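Local atomic coordinates of cupin 2, conserved barrel domain protein (PDB entry 3ES1), a protein that is of unknown function but folds as a cupin, a compact antiparallel beta barrel, and pairs with a second copy of itself. Residues A[7-13]-A[143-147]; A[43-47]-A[84-90]; A[48-54]-A[77-83]; A[96-100]-A[151-156]; A[109-115]-A[134-140]. One frame throughout, in Å; residues are numbered along the deposited sequence. Where two conformers were deposited one is given.

Contact 1 (A[7-13]-A[143-147]); sequences SDSGLPP and KPCRI
Ser7 OG lies 3.2 Å from NH2 of Arg146, while the same hydroxyl accepts from the backbone N of Thr37. Ser7 opens a type I turn that runs to Gly10 and lays the loop beside the start of strand 145-153. Ser9, the third residue of the turn, brings its carbonyl O to 3.6 Å from CG of Pro144; its hydroxyl is taken by OD2 of Asp85. Leu11 is the apolar wedge. Its CG lies 3.8 Å from CG of Pro144, and its CB sits over one face of the Arg146 guanidinium, 3.4 Å from NH2. Pro12 supplies the main polar link: its O is gripped end-on by both terminal nitrogens of Arg146, at 2.8 Å from NH1 and 3.0 Å from NH2. The carbonyl oxygen lies in the guanidinium plane, although neither N-H points straight at it. Arg146 leaves its strand extended (chi1 176°) and bends at chi3, which carries the guanidinium to this oxygen, and its NE forms a salt bridge to OD1 of Asp85, which helps fix the rotation of the group. The N-terminal loop thus closes over strand 145-153 where it pairs with strand 79-86, with strand 27-39 packed against Ser7 and Ser9.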
# COMPACT_ATOMS: atom_id res chain seq x y z
N SER A 7 4.53 14.11 14.87
CA SER A 7 4.42 14.67 13.52
C SER A 7 3.92 16.12 13.54
O SER A 7 3.25 16.59 14.48
CB SER A 7 3.47 13.83 12.66
OG SER A 7 3.93 12.49 12.51
N ASP A 8 4.28 16.84 12.49
CA ASP A 8 3.89 18.26 12.37
C ASP A 8 2.36 18.39 12.27
O ASP A 8 1.82 19.48 12.40
CB ASP A 8 4.58 18.95 11.19
CG ASP A 8 6.08 19.14 11.41
OD1 ASP A 8 6.54 19.01 12.56
OD2 ASP A 8 6.82 19.44 10.44
N SER A 9 1.67 17.27 12.02
CA SER A 9 0.20 17.24 11.93
C SER A 9 -0.41 16.99 13.30
O SER A 9 -1.62 17.02 13.48
CB SER A 9 -0.24 16.09 11.04
OG SER A 9 0.34 14.90 11.56
N GLY A 10 0.46 16.71 14.26
CA GLY A 10 0.03 16.33 15.62
C GLY A 10 -0.25 14.86 15.84
O GLY A 10 -0.59 14.43 16.97
N LEU A 11 -0.07 14.11 14.77
CA LEU A 11 -0.21 12.63 14.78
C LEU A 11 1.12 11.92 15.09
O LEU A 11 2.20 12.50 14.94
CB LEU A 11 -0.75 12.15 13.44
CG LEU A 11 -2.15 12.60 13.05
CD1 LEU A 11 -2.52 12.10 11.66
CD2 LEU A 11 -3.14 12.08 14.08
N PRO A 12 1.06 10.68 15.58
CA PRO A 12 2.27 9.93 15.95
C PRO A 12 3.26 9.76 14.81
O PRO A 12 2.85 9.77 13.65
CB PRO A 12 1.72 8.55 16.34
CG PRO A 12 0.36 8.81 16.82
CD PRO A 12 -0.16 9.88 15.87
N PRO A 13 4.56 9.65 15.13
CA PRO A 13 5.52 9.32 14.08
C PRO A 13 5.29 7.92 13.60
O PRO A 13 4.58 7.13 14.22
CB PRO A 13 6.89 9.43 14.77
CG PRO A 13 6.61 9.26 16.25
CD PRO A 13 5.18 9.76 16.47
N LYS A 143 -10.10 17.44 12.33
CA LYS A 143 -8.97 16.65 12.76
C LYS A 143 -8.12 16.28 11.55
O LYS A 143 -8.67 16.17 10.45
CB LYS A 143 -9.46 15.35 13.39
CG LYS A 143 -10.31 15.48 14.65
CD LYS A 143 -10.83 14.13 15.13
N PRO A 144 -6.79 16.04 11.74
CA PRO A 144 -5.99 15.58 10.60
C PRO A 144 -6.44 14.19 10.10
O PRO A 144 -7.06 13.43 10.82
CB PRO A 144 -4.53 15.55 11.14
CG PRO A 144 -4.69 15.41 12.67
CD PRO A 144 -5.97 16.22 12.95
N CYS A 145 -6.17 13.94 8.84
CA CYS A 145 -6.40 12.66 8.22
C CYS A 145 -5.10 12.11 7.64
O CYS A 145 -4.43 12.78 6.84
CB CYS A 145 -7.41 12.83 7.07
SG CYS A 145 -7.72 11.30 6.18
N ARG A 146 -4.74 10.92 8.07
CA ARG A 146 -3.53 10.23 7.61
C ARG A 146 -3.88 9.18 6.58
O ARG A 146 -4.71 8.31 6.80
CB ARG A 146 -2.76 9.59 8.75
CG ARG A 146 -1.54 8.79 8.27
CD ARG A 146 -0.60 8.41 9.41
NE ARG A 146 0.11 9.60 9.87
CZ ARG A 146 0.93 9.65 10.92
NH1 ARG A 146 1.19 8.59 11.68
NH2 ARG A 146 1.48 10.81 11.22
N ILE A 147 -3.20 9.27 5.44
CA ILE A 147 -3.37 8.31 4.36
C ILE A 147 -2.02 7.76 3.92
O ILE A 147 -1.06 8.48 3.77
CB ILE A 147 -4.11 8.94 3.10
CG1 ILE A 147 -5.42 9.64 3.50
CG2 ILE A 147 -4.41 7.85 2.05
CD1 ILE A 147 -6.06 10.53 2.41

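Contact 2 (A[43-47]-A[84-90]); sequences GDASF and VDMLPGK
The carboxylate of Asp44 meets the aliphatic part of Lys90 through OD1, which lies 3.4 Å from CD, the two side chains crossing at about a right angle. The ammonium NZ stays 4.3 Å from OD1, beyond a salt bridge, and water 1 links them, donating to Asp44 OD1 at 2.7 Å and accepting from Lys90 NZ. OD2 of Asp44 is held by OG of Ser42. A bend at chi2 (-57°) turns the Lys90 chain so that it passes across Asp44, and its CE comes near Gly43 O. An alanine in place of Lys90 would probably leave OD1 and its bridging water without their cationic partner and uncover the backbone of Asp44.

The second carboxylate, that of Asp85, shares a face with Ser46, and its OD2 is hydrogen-bonded to OG1 of Thr37 as well as to Ser9. The backbones pair around them: Asp85 N bonds to Ser46 O at 2.7 Å, and Ser46 N to Asp85 O at 2.9 Å. Leu87 N extends the ladder to Asp44 O at 3.1 Å. On the other face Ala45 CB packs 3.9 Å from Val84 CG1. Strand 45-53 is thus joined antiparallel to strand 79-86, which pairs on its far edge with strand 145-153, while strand 27-39 flanks Phe47.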
# COMPACT_ATOMS: atom_id res chain seq x y z
N GLY A 43 1.77 24.43 3.90
CA GLY A 43 1.10 24.21 5.18
C GLY A 43 -0.19 23.40 5.11
O GLY A 43 -0.90 23.29 6.07
N ASP A 44 -0.47 22.82 3.96
CA ASP A 44 -1.70 22.02 3.76
C ASP A 44 -1.63 20.58 4.25
O ASP A 44 -2.66 19.98 4.56
CB ASP A 44 -2.11 22.05 2.30
CG ASP A 44 -2.46 23.48 1.82
OD1 ASP A 44 -3.14 24.18 2.57
OD2 ASP A 44 -2.04 23.87 0.74
N ALA A 45 -0.42 20.05 4.27
CA ALA A 45 -0.14 18.62 4.56
C ALA A 45 1.24 18.43 5.20
O ALA A 45 2.13 19.28 5.09
CB ALA A 45 -0.27 17.72 3.27
N SER A 46 1.34 17.35 5.97
CA SER A 46 2.59 16.94 6.61
C SER A 46 2.85 15.52 6.08
O SER A 46 1.96 14.67 6.09
CB SER A 46 2.38 17.00 8.11
OG SER A 46 3.54 16.71 8.83
N PHE A 47 4.03 15.27 5.54
CA PHE A 47 4.29 14.01 4.83
C PHE A 47 5.57 13.26 5.23
O PHE A 47 6.47 13.81 5.84
CB PHE A 47 4.26 14.25 3.31
CG PHE A 47 5.59 14.57 2.71
CD1 PHE A 47 6.24 15.76 2.98
CD2 PHE A 47 6.20 13.68 1.87
CE1 PHE A 47 7.48 16.02 2.44
CE2 PHE A 47 7.43 13.93 1.33
CZ PHE A 47 8.06 15.09 1.58
N VAL A 84 0.87 10.64 3.95
CA VAL A 84 0.41 12.06 3.82
C VAL A 84 -0.66 12.35 4.86
O VAL A 84 -1.69 11.66 4.95
CB VAL A 84 -0.10 12.43 2.38
CG1 VAL A 84 -0.52 13.91 2.29
CG2 VAL A 84 1.01 12.18 1.35
N ASP A 85 -0.38 13.37 5.66
CA ASP A 85 -1.35 13.86 6.67
C ASP A 85 -1.94 15.14 6.16
O ASP A 85 -1.27 16.18 6.12
CB ASP A 85 -0.68 14.14 8.01
CG ASP A 85 -0.04 12.90 8.64
OD1 ASP A 85 -0.29 11.76 8.19
OD2 ASP A 85 0.67 13.08 9.64
N MSE A 86 -3.20 15.04 5.77
CA MSE A 86 -3.99 16.18 5.28
C MSE A 86 -4.50 16.92 6.50
O MSE A 86 -5.14 16.34 7.39
CB MSE A 86 -5.17 15.73 4.40
CG MSE A 86 -4.82 15.04 3.06
SE MSE A 86 -3.63 16.05 1.92
CE MSE A 86 -4.76 17.39 1.14
N LEU A 87 -4.20 18.21 6.56
CA LEU A 87 -4.57 19.04 7.73
C LEU A 87 -6.02 19.53 7.65
O LEU A 87 -6.59 19.62 6.56
CB LEU A 87 -3.59 20.21 7.93
CG LEU A 87 -2.27 19.95 8.72
CD1 LEU A 87 -1.56 18.73 8.37
CD2 LEU A 87 -1.32 21.08 8.61
N PRO A 88 -6.64 19.80 8.82
CA PRO A 88 -8.07 20.16 8.79
C PRO A 88 -8.33 21.43 7.99
O PRO A 88 -7.59 22.39 8.11
CB PRO A 88 -8.43 20.36 10.27
CG PRO A 88 -7.26 20.16 11.03
CD PRO A 88 -6.15 19.62 10.18
N GLY A 89 -9.37 21.41 7.17
CA GLY A 89 -9.74 22.56 6.35
C GLY A 89 -8.84 22.82 5.16
O GLY A 89 -8.88 23.88 4.54
N LYS A 90 -7.97 21.86 4.86
CA LYS A 90 -7.00 22.00 3.77
C LYS A 90 -7.30 21.05 2.63
O LYS A 90 -7.97 20.01 2.80
CB LYS A 90 -5.57 21.72 4.27
CG LYS A 90 -5.09 22.55 5.48
CD LYS A 90 -5.15 24.05 5.25
CE LYS A 90 -4.32 24.82 6.28
NZ LYS A 90 -4.49 26.27 6.11
O HOH W 1 -2.21 26.09 4.21

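Contact 3 (A[48-54]-A[77-83]); sequences LLVWTTA and GGSVIRV
Thr53 and Ser79 meet through hydroxyls that both sit between the backbone N and the carbonyl carbon, with chi1 67° in Thr53 and 75° in Ser79. These torsions bring OG1 of Thr53 to 2.9 Å from OG of Ser79 in a hydrogen bond; Ser79 OG also bonds to OH of Tyr102 of the second subunit, while Thr53 OG1 bonds to Thr55 O. Farther along the same face, Ile81 has its CG1 anti to the backbone N, which turns CG2 across the strands, 3.6 Å from CB of Trp51 and 3.9 Å from CB of Val50.

That isoleucine lies opposite a classic beta bulge. Its O accepts from two successive amides, Val50 N at 2.9 Å and Trp51 N at 3.2 Å, both in the carbonyl plane, and the register slips by one residue. Regular antiparallel pairing holds before and after it, with Leu48 N bonded to Val83 O at 2.7 Å. Gly78 stands at positive phi where a CB would run into Thr53 O.

The two faces differ in their surroundings. Trp51, Thr53, Ser79, Ile81 and Val83 reach the second subunit, where Val129, Tyr102 and Ile127 pack on them; the opposite face carries Leu49, Thr52, Val80 and Arg82. The hydroxyl pair thus forms a polar patch beside the apolar contacts of Trp51, Ile81 and Val83, each hydroxyl having a further partner.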
# COMPACT_ATOMS: atom_id res chain seq x y z
N LEU A 48 5.59 11.96 4.88
CA LEU A 48 6.78 11.13 5.02
C LEU A 48 6.92 10.14 3.92
O LEU A 48 6.05 9.29 3.75
CB LEU A 48 6.78 10.37 6.37
CG LEU A 48 7.89 9.39 6.76
CD1 LEU A 48 9.26 10.11 6.94
CD2 LEU A 48 7.54 8.59 8.04
N LEU A 49 8.04 10.23 3.18
CA LEU A 49 8.45 9.16 2.23
C LEU A 49 8.90 7.94 2.99
O LEU A 49 9.69 8.03 3.93
CB LEU A 49 9.57 9.68 1.32
CG LEU A 49 10.09 8.74 0.26
CD1 LEU A 49 8.95 8.23 -0.60
CD2 LEU A 49 11.20 9.40 -0.52
N VAL A 50 8.40 6.78 2.59
CA VAL A 50 8.74 5.55 3.29
C VAL A 50 9.69 4.67 2.49
O VAL A 50 10.67 4.19 3.02
CB VAL A 50 7.45 4.81 3.74
CG1 VAL A 50 7.78 3.44 4.26
CG2 VAL A 50 6.77 5.69 4.86
N TRP A 51 9.38 4.48 1.21
CA TRP A 51 10.17 3.65 0.30
C TRP A 51 9.85 4.00 -1.15
O TRP A 51 8.79 4.55 -1.46
CB TRP A 51 9.89 2.13 0.54
CG TRP A 51 10.99 1.20 0.06
CD1 TRP A 51 11.04 0.52 -1.10
CD2 TRP A 51 12.23 0.92 0.73
NE1 TRP A 51 12.21 -0.17 -1.22
CE2 TRP A 51 12.96 0.05 -0.10
CE3 TRP A 51 12.80 1.33 1.94
CZ2 TRP A 51 14.24 -0.42 0.24
CZ3 TRP A 51 14.01 0.86 2.29
CH2 TRP A 51 14.74 -0.00 1.45
N THR A 52 10.80 3.63 -1.99
CA THR A 52 10.71 3.70 -3.45
C THR A 52 11.44 2.54 -4.08
O THR A 52 12.41 2.03 -3.53
CB THR A 52 11.34 4.97 -4.03
OG1 THR A 52 12.75 4.96 -3.80
CG2 THR A 52 10.70 6.21 -3.40
N THR A 53 11.00 2.14 -5.26
CA THR A 53 11.79 1.22 -6.11
C THR A 53 12.04 1.92 -7.44
O THR A 53 11.16 2.65 -7.93
CB THR A 53 11.03 -0.14 -6.29
OG1 THR A 53 9.85 0.06 -7.06
CG2 THR A 53 10.67 -0.72 -4.94
N ALA A 54 13.23 1.74 -8.00
CA ALA A 54 13.63 2.49 -9.20
C ALA A 54 12.81 2.00 -10.38
O ALA A 54 12.51 2.75 -11.29
CB ALA A 54 15.15 2.37 -9.49
N GLY A 77 7.90 6.80 -12.39
CA GLY A 77 8.54 5.50 -12.65
C GLY A 77 8.69 4.66 -11.38
O GLY A 77 8.76 5.20 -10.29
N GLY A 78 8.70 3.35 -11.53
CA GLY A 78 8.83 2.46 -10.37
C GLY A 78 7.67 2.53 -9.40
O GLY A 78 6.52 2.66 -9.79
N SER A 79 7.98 2.41 -8.11
CA SER A 79 6.97 2.55 -7.06
C SER A 79 7.41 3.45 -5.95
O SER A 79 8.60 3.68 -5.73
CB SER A 79 6.52 1.19 -6.48
OG SER A 79 7.46 0.59 -5.60
N VAL A 80 6.40 3.96 -5.28
CA VAL A 80 6.55 4.90 -4.14
C VAL A 80 5.54 4.55 -3.05
O VAL A 80 4.36 4.31 -3.32
CB VAL A 80 6.30 6.39 -4.56
CG1 VAL A 80 6.39 7.31 -3.35
CG2 VAL A 80 7.33 6.85 -5.60
N ILE A 81 6.00 4.49 -1.81
CA ILE A 81 5.06 4.49 -0.67
C ILE A 81 5.41 5.67 0.21
O ILE A 81 6.54 5.83 0.63
CB ILE A 81 4.99 3.13 0.13
CG1 ILE A 81 3.99 3.21 1.31
CG2 ILE A 81 6.37 2.68 0.61
CD1 ILE A 81 3.60 1.84 1.91
N ARG A 82 4.41 6.52 0.44
CA ARG A 82 4.55 7.64 1.37
C ARG A 82 3.30 7.78 2.22
O ARG A 82 2.21 7.30 1.85
CB ARG A 82 4.87 8.94 0.60
CG ARG A 82 3.77 9.39 -0.30
CD ARG A 82 4.09 10.72 -0.93
NE ARG A 82 3.15 10.96 -1.99
CZ ARG A 82 3.46 10.96 -3.28
NH1 ARG A 82 4.70 10.82 -3.68
NH2 ARG A 82 2.50 11.18 -4.17
N VAL A 83 3.48 8.45 3.36
CA VAL A 83 2.41 8.80 4.27
C VAL A 83 2.13 10.32 4.18
O VAL A 83 3.05 11.16 4.29
CB VAL A 83 2.75 8.37 5.73
CG1 VAL A 83 1.65 8.84 6.68
CG2 VAL A 83 3.01 6.87 5.84

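Contact 4 (A[96-100]-A[151-156]); sequences RTNSI and LIEAPA
Ile100 and Ile152 form an antiparallel hydrogen-bonded pair between barrel strands 99-107 and 145-153 of the cupin fold, at the end where 96-100, which probably corresponds to part of the first cupin sequence motif, enters its strand. Ile100 N bonds to Ile152 O at 2.8 Å, in the carbonyl plane, and Ile152 N returns to Ile100 O at 2.8 Å. Their side chains lie side by side and point the same way, CG2 of Ile100 4.0 Å from CB of Ile152. Next to them Ser99 sets its CB against Ile152 O at 3.2 Å.

Beyond the regular pairing, Ala154 N makes a straight bond (172°) to Asn98 O at 3.1 Å, yet it stands above the carbonyl plane, 50° out of it. The chain turns here: Asn98 is the centre of an inverse gamma turn closed by a weak bond from Ser99 N to Thr97 O. Its side chain, with CG beside the backbone N (chi1 -65°), lies along the end of 151-156 and meets Ala156 through OD1. A glycine in place of Asn98 would probably leave Ala156 without the carboxamide beside it and, lacking a side chain, give the turn more backbone freedom.

In the next shell, Ser99 OG is hydrogen-bonded to Asp101 OD1, and Glu153 OE1 accepts from Gly78 N. The second subunit also packs here: Asn60 of that subunit bonds Ser99 O, and its Ala58 packs on Ile100. Within 96-100 itself, Thr97 OG1 and Ser99 OG are hydrogen-bonded at 2.6 Å.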
# COMPACT_ATOMS: atom_id res chain seq x y z
N ARG A 96 -3.15 14.94 -12.00
CA ARG A 96 -3.20 13.58 -12.54
C ARG A 96 -1.78 13.07 -12.68
O ARG A 96 -0.91 13.81 -13.03
CB ARG A 96 -3.83 13.61 -13.93
CG ARG A 96 -3.95 12.30 -14.62
CD ARG A 96 -4.30 12.52 -16.07
NE ARG A 96 -5.54 13.24 -16.22
CZ ARG A 96 -5.70 14.36 -16.90
NH1 ARG A 96 -4.70 14.93 -17.54
NH2 ARG A 96 -6.90 14.92 -16.95
N THR A 97 -1.58 11.79 -12.40
CA THR A 97 -0.25 11.16 -12.55
C THR A 97 -0.37 9.89 -13.39
O THR A 97 -1.45 9.28 -13.50
CB THR A 97 0.44 10.80 -11.17
OG1 THR A 97 -0.38 9.86 -10.42
CG2 THR A 97 0.68 12.07 -10.28
N ASN A 98 0.78 9.51 -13.92
CA ASN A 98 0.94 8.26 -14.69
C ASN A 98 1.29 7.07 -13.79
O ASN A 98 2.43 6.55 -13.72
CB ASN A 98 1.95 8.44 -15.82
CG ASN A 98 1.46 9.42 -16.86
OD1 ASN A 98 0.28 9.71 -16.96
ND2 ASN A 98 2.37 9.93 -17.64
N SER A 99 0.24 6.64 -13.12
CA SER A 99 0.33 5.64 -12.08
C SER A 99 -1.04 5.13 -11.70
O SER A 99 -2.06 5.77 -11.94
CB SER A 99 0.99 6.25 -10.83
OG SER A 99 0.23 7.34 -10.30
N ILE A 100 -1.03 3.95 -11.10
CA ILE A 100 -2.17 3.49 -10.30
C ILE A 100 -1.71 3.59 -8.87
O ILE A 100 -0.59 3.26 -8.54
CB ILE A 100 -2.64 2.03 -10.69
CG1 ILE A 100 -3.99 1.67 -10.05
CG2 ILE A 100 -1.59 0.91 -10.38
CD1 ILE A 100 -4.57 0.30 -10.53
N LEU A 151 2.10 4.28 -4.97
CA LEU A 151 1.97 4.70 -6.35
C LEU A 151 2.81 3.80 -7.23
O LEU A 151 3.99 3.64 -7.02
CB LEU A 151 2.34 6.20 -6.54
CG LEU A 151 1.57 7.23 -5.66
CD1 LEU A 151 2.26 7.49 -4.29
CD2 LEU A 151 1.37 8.57 -6.40
N ILE A 152 2.17 3.23 -8.23
CA ILE A 152 2.82 2.27 -9.13
C ILE A 152 2.71 2.76 -10.57
O ILE A 152 1.63 3.08 -11.05
CB ILE A 152 2.18 0.86 -9.00
CG1 ILE A 152 2.33 0.27 -7.59
CG2 ILE A 152 2.80 -0.13 -10.02
CD1 ILE A 152 1.38 -0.89 -7.29
N GLU A 153 3.88 2.93 -11.19
CA GLU A 153 4.03 3.29 -12.59
C GLU A 153 2.96 2.67 -13.50
O GLU A 153 2.65 1.49 -13.40
CB GLU A 153 5.45 2.87 -13.05
CG GLU A 153 5.74 3.20 -14.49
CD GLU A 153 7.11 2.72 -14.97
OE1 GLU A 153 7.96 2.30 -14.14
OE2 GLU A 153 7.30 2.74 -16.21
N ALA A 154 2.36 3.52 -14.34
CA ALA A 154 1.54 3.08 -15.48
C ALA A 154 1.68 4.11 -16.59
O ALA A 154 1.96 5.29 -16.33
CB ALA A 154 0.05 2.86 -15.11
N PRO A 155 1.54 3.66 -17.83
CA PRO A 155 1.50 4.64 -18.91
C PRO A 155 0.37 5.66 -18.75
O PRO A 155 -0.63 5.46 -18.03
CB PRO A 155 1.29 3.78 -20.17
CG PRO A 155 1.55 2.39 -19.77
CD PRO A 155 1.38 2.28 -18.30
N ALA A 156 0.54 6.74 -19.47
CA ALA A 156 -0.52 7.71 -19.61
C ALA A 156 -1.76 7.02 -20.06
O ALA A 156 -1.74 6.08 -20.88
CB ALA A 156 -0.12 8.84 -20.61

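Contact 5 (A[109-115]-A[134-140]); sequences EIELELD and NHLWRNT
Glu111, Glu113 and Arg138 form a salt-bridge network on one face of the strand pair 110-113 and 136-138. Arg138 NH1 serves both acids, at 2.9 Å from Glu111 OE1, met on its anti side, and at 2.7 Å from Glu113 OE1; NH2 adds a second bond to Glu113 OE1 at 3.0 Å, so that oxygen is gripped end-on by two nitrogens. The carboxylates lie at the guanidinium edge but are turned against it, by 76° for Glu111 and 45° for Glu113. The bend at chi3 (-65°) swings the arginine head across to them, Leu136 CD1 lies over one of its faces, and NE forms a salt bridge with Glu91 OE1. One arginine thus offsets several nearby acids, whose mutual repulsion it probably reduces.

Among the other polar links, Asn134 ND2 bonds almost straight to Asp115 OD1 at 3.0 Å, on the syn side; OD2 of that aspartate reaches Ala27 N of the second subunit. Water 3 joins Glu111 OE2 to Thr140 OG1. Backbone bonds pair Glu111 with Arg138 and Glu113 with Leu136.

Apolar contacts fill the other face. Leu112 CD1 makes a CH-pi contact with Trp137, 3.8 Å from the centroid of its six-membered ring, and Ile110 CG2 lies 3.8 Å from CE3 of Trp137. Leu112 CD1 also touches CB of His135 at 3.7 Å; the His135 ring meets that of His95.

His135 and Asn139, with three residues between them, are consistent with the H(X)3N end of the second conserved cupin motif, whose histidine in many relatives belongs to a metal site.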
# COMPACT_ATOMS: atom_id res chain seq x y z
N GLU A 109 -10.94 10.91 8.18
CA GLU A 109 -11.57 10.74 6.89
C GLU A 109 -11.28 11.89 5.97
O GLU A 109 -10.91 13.00 6.37
CB GLU A 109 -13.06 10.50 7.00
CG GLU A 109 -13.87 11.56 7.66
CD GLU A 109 -15.30 11.09 7.90
OE1 GLU A 109 -15.50 9.97 8.41
OE2 GLU A 109 -16.22 11.81 7.54
N ILE A 110 -11.48 11.57 4.71
CA ILE A 110 -11.05 12.39 3.58
C ILE A 110 -12.10 12.47 2.45
O ILE A 110 -12.82 11.52 2.16
CB ILE A 110 -9.71 11.88 2.97
CG1 ILE A 110 -8.98 13.03 2.26
CG2 ILE A 110 -9.96 10.74 1.98
CD1 ILE A 110 -8.41 14.13 3.23
N GLU A 111 -12.17 13.65 1.85
CA GLU A 111 -12.99 13.90 0.66
C GLU A 111 -12.13 13.79 -0.59
O GLU A 111 -11.17 14.53 -0.78
CB GLU A 111 -13.58 15.31 0.72
CG GLU A 111 -14.48 15.65 -0.48
CD GLU A 111 -15.40 16.77 -0.15
OE1 GLU A 111 -14.97 17.94 -0.31
OE2 GLU A 111 -16.52 16.47 0.30
N LEU A 112 -12.49 12.85 -1.43
CA LEU A 112 -11.85 12.70 -2.74
C LEU A 112 -12.70 13.38 -3.78
O LEU A 112 -13.84 12.98 -4.01
CB LEU A 112 -11.67 11.24 -3.08
CG LEU A 112 -11.20 10.82 -4.47
CD1 LEU A 112 -9.84 11.46 -4.83
CD2 LEU A 112 -11.09 9.35 -4.56
N GLU A 113 -12.09 14.35 -4.45
CA GLU A 113 -12.74 15.06 -5.56
C GLU A 113 -12.05 14.75 -6.88
O GLU A 113 -10.81 14.87 -6.99
CB GLU A 113 -12.76 16.56 -5.31
CG GLU A 113 -13.49 17.33 -6.41
CD GLU A 113 -13.64 18.82 -6.14
OE1 GLU A 113 -13.70 19.23 -4.95
OE2 GLU A 113 -13.76 19.57 -7.16
N LEU A 114 -12.87 14.40 -7.86
CA LEU A 114 -12.41 14.08 -9.22
C LEU A 114 -12.81 15.20 -10.17
O LEU A 114 -12.76 16.35 -9.78
CB LEU A 114 -12.96 12.75 -9.67
CG LEU A 114 -12.68 11.56 -8.73
CD1 LEU A 114 -13.22 10.29 -9.31
CD2 LEU A 114 -11.22 11.35 -8.47
N ASP A 115 -13.21 14.87 -11.39
CA ASP A 115 -13.52 15.92 -12.39
C ASP A 115 -14.91 16.49 -12.13
O ASP A 115 -15.82 15.84 -11.63
CB ASP A 115 -13.39 15.43 -13.88
CG ASP A 115 -11.95 15.47 -14.43
OD1 ASP A 115 -11.16 16.37 -14.05
OD2 ASP A 115 -11.56 14.64 -15.32
N ASN A 134 -7.36 12.41 -12.70
CA ASN A 134 -7.36 13.77 -12.13
C ASN A 134 -8.15 13.80 -10.81
O ASN A 134 -9.28 13.30 -10.73
CB ASN A 134 -7.94 14.78 -13.13
CG ASN A 134 -7.53 16.17 -12.82
OD1 ASN A 134 -6.39 16.43 -12.34
ND2 ASN A 134 -8.43 17.12 -13.10
N HIS A 135 -7.51 14.30 -9.77
CA HIS A 135 -8.11 14.36 -8.41
C HIS A 135 -7.45 15.36 -7.46
O HIS A 135 -6.30 15.78 -7.64
CB HIS A 135 -8.01 12.98 -7.72
CG HIS A 135 -6.60 12.61 -7.41
ND1 HIS A 135 -5.73 12.17 -8.39
CD2 HIS A 135 -5.85 12.79 -6.29
CE1 HIS A 135 -4.54 11.98 -7.85
NE2 HIS A 135 -4.57 12.37 -6.59
N LEU A 136 -8.18 15.67 -6.39
CA LEU A 136 -7.59 16.32 -5.20
C LEU A 136 -8.14 15.65 -3.94
O LEU A 136 -9.19 14.98 -3.96
CB LEU A 136 -7.89 17.86 -5.20
CG LEU A 136 -9.32 18.40 -5.04
CD1 LEU A 136 -9.82 18.31 -3.56
CD2 LEU A 136 -9.40 19.83 -5.52
N TRP A 137 -7.41 15.82 -2.86
CA TRP A 137 -7.83 15.38 -1.52
C TRP A 137 -8.16 16.60 -0.65
O TRP A 137 -7.38 17.54 -0.58
CB TRP A 137 -6.74 14.56 -0.84
CG TRP A 137 -6.25 13.39 -1.62
CD1 TRP A 137 -5.17 13.36 -2.43
CD2 TRP A 137 -6.89 12.11 -1.76
NE1 TRP A 137 -5.04 12.14 -3.05
CE2 TRP A 137 -6.09 11.35 -2.67
CE3 TRP A 137 -8.04 11.54 -1.22
CZ2 TRP A 137 -6.39 10.05 -3.01
CZ3 TRP A 137 -8.33 10.24 -1.56
CH2 TRP A 137 -7.51 9.51 -2.45
N ARG A 138 -9.30 16.54 0.01
CA ARG A 138 -9.80 17.63 0.88
C ARG A 138 -10.24 17.12 2.22
O ARG A 138 -11.00 16.18 2.31
CB ARG A 138 -10.96 18.40 0.21
CG ARG A 138 -11.47 19.61 1.03
CD ARG A 138 -12.63 20.31 0.34
NE ARG A 138 -12.20 20.91 -0.93
CZ ARG A 138 -12.57 20.48 -2.12
NH1 ARG A 138 -13.39 19.45 -2.24
NH2 ARG A 138 -12.13 21.11 -3.19
N ASN A 139 -9.68 17.72 3.27
CA ASN A 139 -10.07 17.43 4.65
C ASN A 139 -11.05 18.48 5.10
O ASN A 139 -10.69 19.63 5.31
CB ASN A 139 -8.85 17.44 5.57
CG ASN A 139 -9.15 16.94 6.97
OD1 ASN A 139 -10.29 16.89 7.41
ND2 ASN A 139 -8.10 16.55 7.66
N THR A 140 -12.31 18.07 5.20
CA THR A 140 -13.39 18.98 5.53
C THR A 140 -13.76 18.79 7.00
O THR A 140 -14.76 19.31 7.49
CB THR A 140 -14.62 18.70 4.65
OG1 THR A 140 -15.10 17.41 4.98
CG2 THR A 140 -14.25 18.74 3.17
O HOH W 2 -12.57 15.11 5.23
O HOH W 3 -16.72 15.98 3.06

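Contacts 2 and 3 are successive lengths of one strand pair, 45-53 with 79-86. All five contacts are partly buried, but the centre of contact 3 lies about 7 Å from the centre of the chain, and those of contacts 1, 2, 4 and 5 about 12 to 14 Å. Contacts 1 and 4 lie at opposite ends of strand 145-153, the first holding the N-terminal loop by an arginine, the second bonding backbone to backbone. Contact 5 belongs to the three-stranded sheet and carries the only salt bridges within a pair of segments. Contacts 3, 4 and 5 also touch the second subunit; 1 and 2 do not. Asn139 joins contact 5 to contact 2.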